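Local coordinates for proteinase K (Serratia sp., PDB 2B6N), which probably cleaves peptide bonds within proteins as a secreted, calcium-binding serine endopeptidase of the subtilase family, this chain being its catalytic domain, at residues 1-6 / 22-26; 12-16 / 273-277; 28-33 / 235-240; 114-118 / 145-151; 162-166 / 194-198. One frame throughout, in Å; residues are numbered along the deposited sequence. Where two conformers were deposited one is given.

Contact 1. Residues 1-6 / 22-26. With CA (calcium ion), chain C.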
# COMPACT_ATOMS: atom_id res chain seq x y z
N ALA A 1 -21.11 -5.05 -4.25
CA ALA A 1 -21.57 -4.35 -3.01
C ALA A 1 -21.36 -2.85 -3.17
O ALA A 1 -20.56 -2.42 -4.00
CB ALA A 1 -20.83 -4.86 -1.79
N ASP A 2 -22.05 -2.06 -2.34
CA ASP A 2 -21.86 -0.62 -2.31
C ASP A 2 -21.77 -0.18 -0.87
O ASP A 2 -22.66 -0.48 -0.06
CB ASP A 2 -23.02 0.09 -3.03
CG ASP A 2 -22.99 -0.13 -4.53
OD1 ASP A 2 -22.14 0.48 -5.20
OD2 ASP A 2 -23.83 -0.90 -5.05
N GLN A 3 -20.67 0.49 -0.53
CA GLN A 3 -20.47 1.00 0.80
C GLN A 3 -20.81 2.48 0.82
O GLN A 3 -20.15 3.27 0.15
CB GLN A 3 -19.03 0.76 1.29
CG GLN A 3 -18.69 1.57 2.53
CD GLN A 3 -17.27 1.35 3.03
OE1 GLN A 3 -16.40 0.89 2.28
NE2 GLN A 3 -17.03 1.70 4.30
N PRO A 4 -21.86 2.86 1.57
CA PRO A 4 -22.20 4.29 1.63
C PRO A 4 -21.32 5.01 2.66
O PRO A 4 -20.80 4.39 3.60
CB PRO A 4 -23.65 4.26 2.12
CG PRO A 4 -23.63 3.08 3.12
CD PRO A 4 -22.78 2.04 2.39
N SER A 5 -21.15 6.32 2.47
CA SER A 5 -20.33 7.14 3.37
C SER A 5 -18.93 6.58 3.67
O SER A 5 -18.50 6.57 4.83
CB SER A 5 -21.09 7.46 4.67
OG SER A 5 -22.24 8.27 4.39
N PRO A 6 -18.19 6.18 2.62
CA PRO A 6 -16.82 5.72 2.84
C PRO A 6 -15.91 6.90 3.13
O PRO A 6 -16.26 8.04 2.84
CB PRO A 6 -16.46 5.06 1.49
CG PRO A 6 -17.19 5.89 0.49
CD PRO A 6 -18.53 6.20 1.18
N ASN A 22 -19.70 9.70 -2.39
CA ASN A 22 -20.06 9.13 -1.07
C ASN A 22 -20.43 7.65 -1.16
O ASN A 22 -21.31 7.16 -0.43
CB ASN A 22 -21.22 9.93 -0.44
CG ASN A 22 -21.27 9.79 1.08
OD1 ASN A 22 -22.33 9.48 1.67
ND2 ASN A 22 -20.16 10.04 1.72
N ASN A 23 -19.77 6.96 -2.08
CA ASN A 23 -20.01 5.55 -2.33
C ASN A 23 -18.73 4.82 -2.73
O ASN A 23 -17.96 5.33 -3.58
CB ASN A 23 -21.02 5.34 -3.46
CG ASN A 23 -21.53 3.91 -3.51
OD1 ASN A 23 -21.25 3.16 -4.45
ND2 ASN A 23 -22.29 3.53 -2.51
N TYR A 24 -18.51 3.65 -2.13
CA TYR A 24 -17.40 2.78 -2.55
C TYR A 24 -17.97 1.44 -3.04
O TYR A 24 -18.40 0.60 -2.25
CB TYR A 24 -16.33 2.60 -1.45
CG TYR A 24 -15.23 1.63 -1.89
CD1 TYR A 24 -14.52 1.86 -3.07
CD2 TYR A 24 -14.92 0.50 -1.14
CE1 TYR A 24 -13.53 0.98 -3.50
CE2 TYR A 24 -13.91 -0.39 -1.56
CZ TYR A 24 -13.25 -0.15 -2.76
OH TYR A 24 -12.26 -1.01 -3.20
N HIS A 25 -17.98 1.28 -4.36
CA HIS A 25 -18.50 0.06 -4.98
C HIS A 25 -17.40 -0.98 -5.06
O HIS A 25 -16.26 -0.64 -5.38
CB HIS A 25 -19.02 0.36 -6.39
CG HIS A 25 -19.54 -0.84 -7.11
ND1 HIS A 25 -20.84 -1.27 -6.98
CD2 HIS A 25 -18.94 -1.72 -7.94
CE1 HIS A 25 -21.01 -2.38 -7.69
NE2 HIS A 25 -19.87 -2.67 -8.28
N THR A 26 -17.76 -2.24 -4.81
CA THR A 26 -16.84 -3.37 -4.99
C THR A 26 -17.54 -4.48 -5.79
O THR A 26 -18.72 -4.76 -5.58
CB THR A 26 -16.34 -3.95 -3.65
OG1 THR A 26 -17.45 -4.22 -2.78
CG2 THR A 26 -15.38 -2.97 -2.95
CA CA C . -16.95 6.80 -5.11
O HOH W 1 -18.31 6.08 -7.16
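A two-stranded antiparallel sheet pairs the N-terminal strand, residues 2-4, with strand 23-25, and its second strand takes part in the calcium site. Q3 and Y24 form the hydrogen-bonded pair: Q3 N donates to Y24 O at 2.9 Å, and Y24 N returns the bond to Q3 O. Beyond them the amino terminus is tied down, A1 N lying 2.8 Å from T26 O while T26 N donates to A1 O. D2 and H25 face each other as a non-hydrogen-bonded pair, yet their side chains join in a His-carboxylate hydrogen bond, H25 ND1 to D2 OD1 at 2.8 Å. The carboxylate oxygen lies in the imidazole plane, whereas the N-H reaches it from above the carboxylate plane. H25 CG is anti to the backbone N (chi1 179°), which helps set ND1 facing D2; NE2 hydrogen-bonds D27 OD1, and both ring nitrogens therefore have partners. At the other end S5 N donates to N22 O, and S5 OG is 3.0 Å from N22 OD1 in a second hydrogen bond. P6 packs against strand 23-25, its CB 3.8 Å from Y24 CB. N23 gives its carbonyl O to calcium at 2.4 Å, joining D11, D14, Q15 and D21 at the metal. On the face shared by Q3 and Y24 the sheet lies over helix 8-13, where both touch I10; Q3 also bonds K89 and T84, and the Y24 hydroxyl bonds V87.

Contact 2. Residues 12-16 / 273-277. With CA (calcium ion), chain C.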
# COMPACT_ATOMS: atom_id res chain seq x y z
N ARG A 12 -12.72 7.83 -3.72
CA ARG A 12 -12.12 8.35 -4.96
C ARG A 12 -11.79 7.30 -6.01
O ARG A 12 -11.92 7.57 -7.21
CB ARG A 12 -10.85 9.16 -4.65
CG ARG A 12 -10.16 9.80 -5.91
CD ARG A 12 -10.97 11.03 -6.38
NE ARG A 12 -10.61 11.56 -7.71
CZ ARG A 12 -11.04 11.08 -8.87
NH1 ARG A 12 -11.78 9.97 -8.92
NH2 ARG A 12 -10.69 11.69 -9.99
N ILE A 13 -11.35 6.13 -5.57
CA ILE A 13 -10.73 5.16 -6.47
C ILE A 13 -11.74 4.42 -7.37
O ILE A 13 -11.36 3.95 -8.45
CB ILE A 13 -9.79 4.18 -5.69
CG1 ILE A 13 -8.69 4.96 -4.97
CG2 ILE A 13 -9.17 3.16 -6.62
CD1 ILE A 13 -7.84 5.83 -5.88
N ASP A 14 -13.01 4.35 -6.97
CA ASP A 14 -14.04 3.66 -7.77
C ASP A 14 -14.81 4.54 -8.79
O ASP A 14 -15.85 4.13 -9.33
CB ASP A 14 -15.03 2.87 -6.87
CG ASP A 14 -16.06 3.77 -6.23
OD1 ASP A 14 -15.79 4.98 -6.04
OD2 ASP A 14 -17.17 3.28 -5.96
N GLN A 15 -14.27 5.73 -9.07
CA GLN A 15 -14.89 6.67 -10.01
C GLN A 15 -13.82 7.44 -10.80
O GLN A 15 -12.69 7.62 -10.32
CB GLN A 15 -15.82 7.64 -9.26
CG GLN A 15 -15.14 8.40 -8.10
CD GLN A 15 -16.10 9.28 -7.35
OE1 GLN A 15 -16.69 8.85 -6.35
NE2 GLN A 15 -16.27 10.52 -7.82
N ARG A 16 -14.19 7.90 -12.00
CA ARG A 16 -13.22 8.62 -12.87
C ARG A 16 -13.07 10.09 -12.48
O ARG A 16 -11.95 10.63 -12.41
CB ARG A 16 -13.66 8.55 -14.34
CG ARG A 16 -13.83 7.11 -14.87
CD ARG A 16 -12.47 6.41 -14.86
NE ARG A 16 -12.48 5.12 -15.53
CZ ARG A 16 -11.42 4.31 -15.60
NH1 ARG A 16 -10.27 4.64 -15.00
NH2 ARG A 16 -11.52 3.13 -16.23
N LEU A 273 -4.27 7.88 -12.23
CA LEU A 273 -4.85 7.86 -10.89
C LEU A 273 -5.51 6.50 -10.67
O LEU A 273 -6.27 6.03 -11.49
CB LEU A 273 -5.83 9.01 -10.69
CG LEU A 273 -6.56 9.07 -9.34
CD1 LEU A 273 -5.61 9.36 -8.14
CD2 LEU A 273 -7.71 10.09 -9.41
N LEU A 274 -5.18 5.87 -9.54
CA LEU A 274 -5.70 4.55 -9.18
C LEU A 274 -7.21 4.42 -9.40
O LEU A 274 -7.98 5.30 -8.97
CB LEU A 274 -5.37 4.24 -7.71
CG LEU A 274 -5.80 2.87 -7.20
CD1 LEU A 274 -5.07 1.73 -7.94
CD2 LEU A 274 -5.53 2.79 -5.69
N PHE A 275 -7.61 3.34 -10.06
CA PHE A 275 -9.03 3.03 -10.32
C PHE A 275 -9.26 1.56 -10.00
O PHE A 275 -8.51 0.68 -10.47
CB PHE A 275 -9.41 3.38 -11.78
CG PHE A 275 -10.86 3.17 -12.09
CD1 PHE A 275 -11.82 4.10 -11.68
CD2 PHE A 275 -11.28 2.02 -12.80
CE1 PHE A 275 -13.18 3.91 -11.96
CE2 PHE A 275 -12.65 1.82 -13.08
CZ PHE A 275 -13.59 2.77 -12.67
N SER A 276 -10.27 1.27 -9.17
CA SER A 276 -10.40 -0.07 -8.59
C SER A 276 -11.27 -1.06 -9.38
O SER A 276 -11.29 -2.26 -9.04
CB SER A 276 -10.95 0.04 -7.17
OG SER A 276 -12.25 0.60 -7.21
N LEU A 277 -12.01 -0.57 -10.36
CA LEU A 277 -12.98 -1.40 -11.08
C LEU A 277 -12.48 -1.88 -12.43
O LEU A 277 -11.58 -1.27 -13.01
CB LEU A 277 -14.32 -0.68 -11.23
CG LEU A 277 -14.95 -0.12 -9.94
CD1 LEU A 277 -16.32 0.46 -10.23
CD2 LEU A 277 -15.03 -1.17 -8.83
CA CA C . -16.95 6.80 -5.11
O HOH W 2 -9.76 6.98 -10.43
O HOH W 1 -18.31 6.08 -7.16
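R16 lays its guanidinium flat over one face of the F275 ring, the two planes only 11° apart and R16 CZ 3.6 Å from the ring centroid. This is a stacked cation-pi contact, extended by R16 CD, which makes a CH-pi approach to the same face. F275 CG stands anti to its own backbone N (chi1 -177°), which brings the ring against the backbone of residues 14-15, with CE1 3.6 Å from Q15 N. The backbones are joined by S276 N, which donates to I13 O at 3.0 Å; F275 CA adds a CA-H...O contact to the same oxygen. I13 packs against L274 between the two segments. R12 offers a guanidinium face to L273 CD2, while its NH2 donates to R16 O within its own segment and NE forms a salt bridge with D185. Water 2 links Q15 O to L274 O, donating to both. D14 OD1 and Q15 OE1 each bind calcium at 2.4 Å. Because R16 NH1 also bonds R256 O, the stacked cation is oriented by more than the ring, and the C-terminal residues pack against the loop from which D14 OD1 and Q15 OE1 reach the calcium.

Contact 3. Residues 28-33 / 235-240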
# COMPACT_ATOMS: atom_id res chain seq x y z
N TYR A 28 -15.26 -7.22 -6.24
CA TYR A 28 -14.36 -8.23 -5.68
C TYR A 28 -13.96 -7.72 -4.32
O TYR A 28 -14.24 -6.56 -3.99
CB TYR A 28 -13.13 -8.44 -6.59
CG TYR A 28 -13.56 -8.97 -7.93
CD1 TYR A 28 -13.85 -8.11 -8.99
CD2 TYR A 28 -13.77 -10.33 -8.10
CE1 TYR A 28 -14.31 -8.62 -10.21
CE2 TYR A 28 -14.23 -10.83 -9.28
CZ TYR A 28 -14.49 -9.98 -10.33
OH TYR A 28 -14.94 -10.53 -11.51
N ASP A 29 -13.29 -8.56 -3.54
CA ASP A 29 -12.93 -8.18 -2.18
C ASP A 29 -11.58 -8.74 -1.71
O ASP A 29 -11.25 -8.65 -0.52
CB ASP A 29 -14.05 -8.60 -1.21
CG ASP A 29 -14.32 -10.09 -1.22
OD1 ASP A 29 -13.52 -10.86 -1.79
OD2 ASP A 29 -15.35 -10.51 -0.65
N GLY A 30 -10.80 -9.33 -2.62
CA GLY A 30 -9.48 -9.84 -2.22
C GLY A 30 -9.50 -11.24 -1.64
O GLY A 30 -8.49 -11.71 -1.10
N SER A 31 -10.64 -11.93 -1.75
CA SER A 31 -10.76 -13.34 -1.36
C SER A 31 -9.66 -14.15 -2.04
O SER A 31 -9.38 -13.95 -3.23
CB SER A 31 -12.13 -13.90 -1.76
OG SER A 31 -13.15 -13.36 -0.96
N GLY A 32 -9.02 -15.02 -1.25
CA GLY A 32 -8.01 -15.93 -1.74
C GLY A 32 -6.66 -15.30 -1.99
O GLY A 32 -5.74 -15.96 -2.51
N VAL A 33 -6.52 -14.02 -1.60
CA VAL A 33 -5.28 -13.26 -1.76
C VAL A 33 -4.70 -12.90 -0.39
O VAL A 33 -5.45 -12.70 0.57
CB VAL A 33 -5.51 -11.94 -2.58
CG1 VAL A 33 -4.21 -11.15 -2.78
CG2 VAL A 33 -6.14 -12.25 -3.93
N ALA A 235 -4.89 -6.62 -4.85
CA ALA A 235 -5.61 -7.74 -4.23
C ALA A 235 -6.97 -7.97 -4.88
O ALA A 235 -7.36 -9.12 -5.08
CB ALA A 235 -5.78 -7.53 -2.73
N LEU A 236 -7.68 -6.89 -5.21
CA LEU A 236 -8.94 -7.03 -5.98
C LEU A 236 -8.72 -7.72 -7.31
O LEU A 236 -9.48 -8.63 -7.67
CB LEU A 236 -9.58 -5.66 -6.25
CG LEU A 236 -10.02 -4.81 -5.06
CD1 LEU A 236 -10.69 -3.52 -5.55
CD2 LEU A 236 -10.96 -5.56 -4.14
N TYR A 237 -7.69 -7.30 -8.04
CA TYR A 237 -7.41 -7.85 -9.36
C TYR A 237 -7.01 -9.33 -9.27
O TYR A 237 -7.32 -10.11 -10.15
CB TYR A 237 -6.29 -7.09 -10.08
CG TYR A 237 -6.59 -5.65 -10.46
CD1 TYR A 237 -5.62 -4.89 -11.09
CD2 TYR A 237 -7.82 -5.04 -10.17
CE1 TYR A 237 -5.85 -3.56 -11.47
CE2 TYR A 237 -8.07 -3.70 -10.55
CZ TYR A 237 -7.06 -2.98 -11.19
OH TYR A 237 -7.23 -1.66 -11.55
N LEU A 238 -6.31 -9.70 -8.20
CA LEU A 238 -5.85 -11.08 -8.00
C LEU A 238 -6.98 -12.00 -7.51
O LEU A 238 -6.89 -13.22 -7.65
CB LEU A 238 -4.65 -11.10 -7.06
CG LEU A 238 -3.29 -10.72 -7.69
CD1 LEU A 238 -2.23 -10.44 -6.60
CD2 LEU A 238 -2.80 -11.79 -8.69
N ASP A 239 -8.01 -11.42 -6.90
CA ASP A 239 -9.25 -12.14 -6.59
C ASP A 239 -9.99 -12.40 -7.91
O ASP A 239 -10.38 -13.54 -8.21
CB ASP A 239 -10.09 -11.27 -5.62
CG ASP A 239 -11.46 -11.84 -5.28
OD1 ASP A 239 -11.85 -12.93 -5.76
OD2 ASP A 239 -12.18 -11.17 -4.51
N GLU A 240 -10.17 -11.34 -8.70
CA GLU A 240 -10.76 -11.43 -10.05
C GLU A 240 -10.03 -12.43 -10.98
O GLU A 240 -10.67 -13.22 -11.69
CB GLU A 240 -10.77 -10.04 -10.69
CG GLU A 240 -11.35 -9.98 -12.10
CD GLU A 240 -11.10 -8.65 -12.79
OE1 GLU A 240 -10.56 -7.72 -12.14
OE2 GLU A 240 -11.44 -8.52 -13.99
O HOH W 3 -7.73 -15.23 -5.53
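Residues 28-33 run as an irregular loop past the last turns of helix 223-240, closing in a type II turn from G30 to V33 with G30 CA 4.7 Å from L236 CA. D239 CG is anti to its backbone N (chi1 176°), which carries the carboxylate out to the loop backbone. There OD2 receives D29 N at 3.0 Å, nearly along its C-O axis and almost straight at 169°, while G30 N and S31 N contribute weak bonds. D29 forms an Asx turn, its OD1 accepting from S31 N. D29 OD1 lies 3.0 Å from D239 OD2, two acceptors with no hydrogen bond between them. Y28 lies over the helix end: E240 CB sits above the centre of its ring, 3.7 Å from the centroid in a CH-pi contact, with E240 CG over the same face, near Y28 CZ. V33 CG2 packs 3.7 Å from L238 CB, and V33 CG1 meets A235 CB. Water 3 bridges S31 O and L238 O. The E240 carboxylate makes a salt bridge with R256. One firm and two weak N-H bonds, S31 N being shared, probably stabilise the charge on D239, whereas nearby D29 OD1 would tend to favour a proton on one acid.

Contact 4. Residues 114-118 / 145-151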
# COMPACT_ATOMS: atom_id res chain seq x y z
N ILE A 114 11.61 -8.42 3.43
CA ILE A 114 11.35 -8.65 2.00
C ILE A 114 11.60 -10.13 1.68
O ILE A 114 10.75 -10.80 1.07
CB ILE A 114 12.26 -7.78 1.11
CG1 ILE A 114 11.95 -6.29 1.31
CG2 ILE A 114 12.09 -8.15 -0.37
CD1 ILE A 114 13.06 -5.33 0.82
N ASN A 115 12.75 -10.63 2.11
CA ASN A 115 13.12 -12.01 1.85
C ASN A 115 12.12 -12.94 2.50
O ASN A 115 11.74 -13.95 1.91
CB ASN A 115 14.54 -12.33 2.34
CG ASN A 115 15.62 -11.63 1.51
OD1 ASN A 115 15.40 -11.22 0.37
ND2 ASN A 115 16.82 -11.52 2.09
N TRP A 116 11.68 -12.60 3.72
CA TRP A 116 10.70 -13.42 4.43
C TRP A 116 9.44 -13.61 3.59
O TRP A 116 8.95 -14.73 3.46
CB TRP A 116 10.36 -12.88 5.83
CG TRP A 116 9.51 -13.85 6.63
CD1 TRP A 116 9.95 -14.85 7.45
CD2 TRP A 116 8.09 -13.95 6.60
NE1 TRP A 116 8.89 -15.54 7.98
CE2 TRP A 116 7.73 -15.01 7.46
CE3 TRP A 116 7.07 -13.23 5.94
CZ2 TRP A 116 6.40 -15.38 7.68
CZ3 TRP A 116 5.74 -13.59 6.17
CH2 TRP A 116 5.42 -14.66 7.03
N VAL A 117 8.92 -12.51 3.04
CA VAL A 117 7.73 -12.59 2.15
C VAL A 117 8.01 -13.50 0.94
O VAL A 117 7.19 -14.38 0.63
CB VAL A 117 7.24 -11.19 1.69
CG1 VAL A 117 6.06 -11.31 0.68
CG2 VAL A 117 6.80 -10.34 2.91
N LYS A 118 9.14 -13.27 0.26
CA LYS A 118 9.56 -14.10 -0.88
C LYS A 118 9.54 -15.59 -0.53
O LYS A 118 9.02 -16.41 -1.29
CB LYS A 118 10.97 -13.70 -1.36
CG LYS A 118 11.49 -14.55 -2.52
CD LYS A 118 12.84 -14.08 -2.99
CE LYS A 118 13.94 -14.46 -2.00
NZ LYS A 118 15.25 -13.87 -2.44
N ALA A 145 14.02 -9.37 -6.68
CA ALA A 145 14.03 -10.83 -6.53
C ALA A 145 12.70 -11.38 -6.02
O ALA A 145 12.23 -12.42 -6.51
CB ALA A 145 15.21 -11.29 -5.61
N ALA A 146 12.08 -10.71 -5.04
CA ALA A 146 10.77 -11.16 -4.51
C ALA A 146 9.69 -11.07 -5.59
O ALA A 146 8.81 -11.94 -5.68
CB ALA A 146 10.36 -10.36 -3.26
N VAL A 147 9.76 -10.03 -6.41
CA VAL A 147 8.85 -9.85 -7.53
C VAL A 147 9.07 -10.94 -8.59
O VAL A 147 8.10 -11.50 -9.10
CB VAL A 147 8.94 -8.42 -8.14
CG1 VAL A 147 8.07 -8.31 -9.38
CG2 VAL A 147 8.48 -7.38 -7.08
N ALA A 148 10.33 -11.22 -8.91
CA ALA A 148 10.66 -12.30 -9.85
C ALA A 148 10.17 -13.66 -9.34
O ALA A 148 9.93 -14.58 -10.12
CB ALA A 148 12.15 -12.33 -10.16
N ALA A 149 10.00 -13.76 -8.02
CA ALA A 149 9.48 -14.97 -7.37
C ALA A 149 7.95 -15.02 -7.34
O ALA A 149 7.37 -15.97 -6.81
CB ALA A 149 10.07 -15.11 -5.95
N GLY A 150 7.29 -14.00 -7.88
CA GLY A 150 5.85 -14.02 -8.09
C GLY A 150 4.98 -13.18 -7.17
O GLY A 150 3.76 -13.32 -7.19
N ILE A 151 5.60 -12.32 -6.36
CA ILE A 151 4.82 -11.48 -5.43
C ILE A 151 4.85 -10.05 -5.93
O ILE A 151 5.92 -9.47 -6.12
CB ILE A 151 5.36 -11.56 -3.97
CG1 ILE A 151 5.26 -12.99 -3.42
CG2 ILE A 151 4.60 -10.60 -3.05
CD1 ILE A 151 6.61 -13.70 -3.30
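K118 reaches across from helix 107-120 to the end of helix 137-148 with the whole length of its side chain. Its CB rests against A146 CB at 3.9 Å; CG, anti to the backbone N (chi1 178°), moves on to A149 CB at 3.8 Å; CD passes A146 CA and the carbonyl O of A145. A bend at chi3 (74°) then turns the chain along the helix, and NZ ends 4.1 Å from A145 CB. The small alanines at 145, 146 and 149 let the methylenes lie close to the helix backbone. One turn earlier I114 CG2 touches A146 CB at 4.0 Å. After the Schellman motif that ends the second helix at G150, I151 brings its CD1 3.8 Å from K118 CA while its CG2 meets V117 CG1. These inner residues continue into the main sheet: I114 touches F153 and M129, V117 touches F36 and I38, and I151 touches A125 and A127. The two helices are therefore joined on one flank of the parallel sheet by carbon contacts, without direct hydrogen bonds between the two segments. The lysine is used as an amphipathic group, its methylenes packing on A146 and A149 and its charged NZ ending near A145.

Contact 5. Residues 162-166 / 194-198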
# COMPACT_ATOMS: atom_id res chain seq x y z
N SER A 162 10.42 15.50 -3.94
CA SER A 162 11.62 15.35 -4.77
C SER A 162 11.42 14.22 -5.77
O SER A 162 10.41 13.51 -5.74
CB SER A 162 12.84 15.02 -3.90
OG SER A 162 13.18 16.10 -3.07
N ASN A 163 12.40 14.05 -6.65
CA ASN A 163 12.42 12.93 -7.57
C ASN A 163 12.52 11.61 -6.80
O ASN A 163 13.53 11.35 -6.12
CB ASN A 163 13.60 13.11 -8.54
CG ASN A 163 13.63 12.08 -9.65
OD1 ASN A 163 13.12 10.96 -9.51
ND2 ASN A 163 14.25 12.45 -10.77
N ALA A 164 11.49 10.78 -6.91
CA ALA A 164 11.44 9.49 -6.18
C ALA A 164 12.61 8.53 -6.50
O ALA A 164 12.89 7.60 -5.73
CB ALA A 164 10.11 8.79 -6.44
N CYS A 165 13.27 8.75 -7.64
CA CYS A 165 14.36 7.86 -8.08
C CYS A 165 15.56 7.90 -7.16
O CYS A 165 16.47 7.06 -7.28
CB CYS A 165 14.81 8.17 -9.52
SG CYS A 165 13.56 7.92 -10.80
N ASN A 166 15.59 8.88 -6.27
CA ASN A 166 16.71 9.03 -5.35
C ASN A 166 16.63 8.14 -4.11
O ASN A 166 17.51 8.21 -3.24
CB ASN A 166 16.83 10.49 -4.90
CG ASN A 166 18.24 10.84 -4.50
OD1 ASN A 166 19.18 10.51 -5.22
ND2 ASN A 166 18.39 11.49 -3.35
N GLY A 194 8.03 11.92 -10.52
CA GLY A 194 8.97 11.64 -11.61
C GLY A 194 8.85 10.23 -12.20
O GLY A 194 7.90 9.49 -11.93
N THR A 195 9.85 9.86 -12.99
CA THR A 195 9.78 8.64 -13.82
C THR A 195 9.81 7.32 -13.05
O THR A 195 9.41 6.28 -13.59
CB THR A 195 10.90 8.63 -14.89
OG1 THR A 195 12.17 8.62 -14.24
CG2 THR A 195 10.79 9.86 -15.79
N CYS A 196 10.27 7.34 -11.81
CA CYS A 196 10.22 6.13 -10.99
C CYS A 196 8.83 5.83 -10.41
O CYS A 196 8.59 4.72 -9.93
CB CYS A 196 11.29 6.16 -9.89
SG CYS A 196 12.96 5.99 -10.59
N LEU A 197 7.91 6.80 -10.48
CA LEU A 197 6.49 6.51 -10.17
C LEU A 197 5.80 5.64 -11.21
O LEU A 197 6.08 5.77 -12.40
CB LEU A 197 5.68 7.80 -10.03
CG LEU A 197 5.59 8.40 -8.63
CD1 LEU A 197 6.97 8.81 -8.18
CD2 LEU A 197 4.66 9.60 -8.66
N ASP A 198 4.87 4.81 -10.76
CA ASP A 198 3.99 4.05 -11.64
C ASP A 198 2.56 4.58 -11.67
O ASP A 198 1.87 4.47 -12.70
CB ASP A 198 4.02 2.57 -11.24
CG ASP A 198 5.37 1.95 -11.46
OD1 ASP A 198 5.75 1.79 -12.65
OD2 ASP A 198 6.09 1.70 -10.48
O HOH W 4 10.81 9.47 -9.91
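N163 begins the first segment's approach by turning its amide oxygen, OD1, to the backbone of C165, whose N donates at 2.9 Å to form an Asx turn. The same OD1 accepts from water 4, which in turn accepts from C196 N at 2.9 Å, so one amide oxygen shapes its own turn and reaches the opposite loop through solvent. A164 starts the short 3-10 segment and points its methyl toward segment 194-198: CB lies 3.6 Å from L197 CD1 and more loosely against C196 CB. L197 and A164 both touch A157, and L197 also touches P270. C165 comes next and supplies the covalent link, its SG bonded to C196 SG at 2.0 Å. The disulfide torsion is 108°, somewhat wider than a right angle. In both cysteines SG is anti to the carbonyl carbon (chi1 -63° in C165 and -70° in C196), and the two sulfurs meet between backbones whose CA atoms are 5.3 Å apart. T195 OG1 stands beside the bridge, 3.8 Å from C165 SG. C196 itself belongs to a type I turn, G194 to L197, closed by L197 N bonding to G194 O. The result is a disulfide cross-link between the loop that follows strand 152-156 and the loop that precedes the edge strand 199-202, in the alpha/beta subtilisin-like fold.

Contacts 1 and 2 share the calcium ion and water 1, with centres 12 Å apart; H25 N lies 2.7 Å from D14 OD2, a probable hydrogen bond that couples the N-terminal sheet to the loop packed against the C-terminal residues. Contact 3 joins this group through helix 223-240, where Y237 OH is 2.9 Å from F275 O of contact 2. Contact 4 lies on the opposite side of the chain's centre from contact 1, their centres about 33 Å apart, and the V117 side chain is about 10 Å from that of D39, predicted for the charge relay with H72 and S224. Contact 5 is separate from the metal site, its nearest atoms about 7 Å from contact 2.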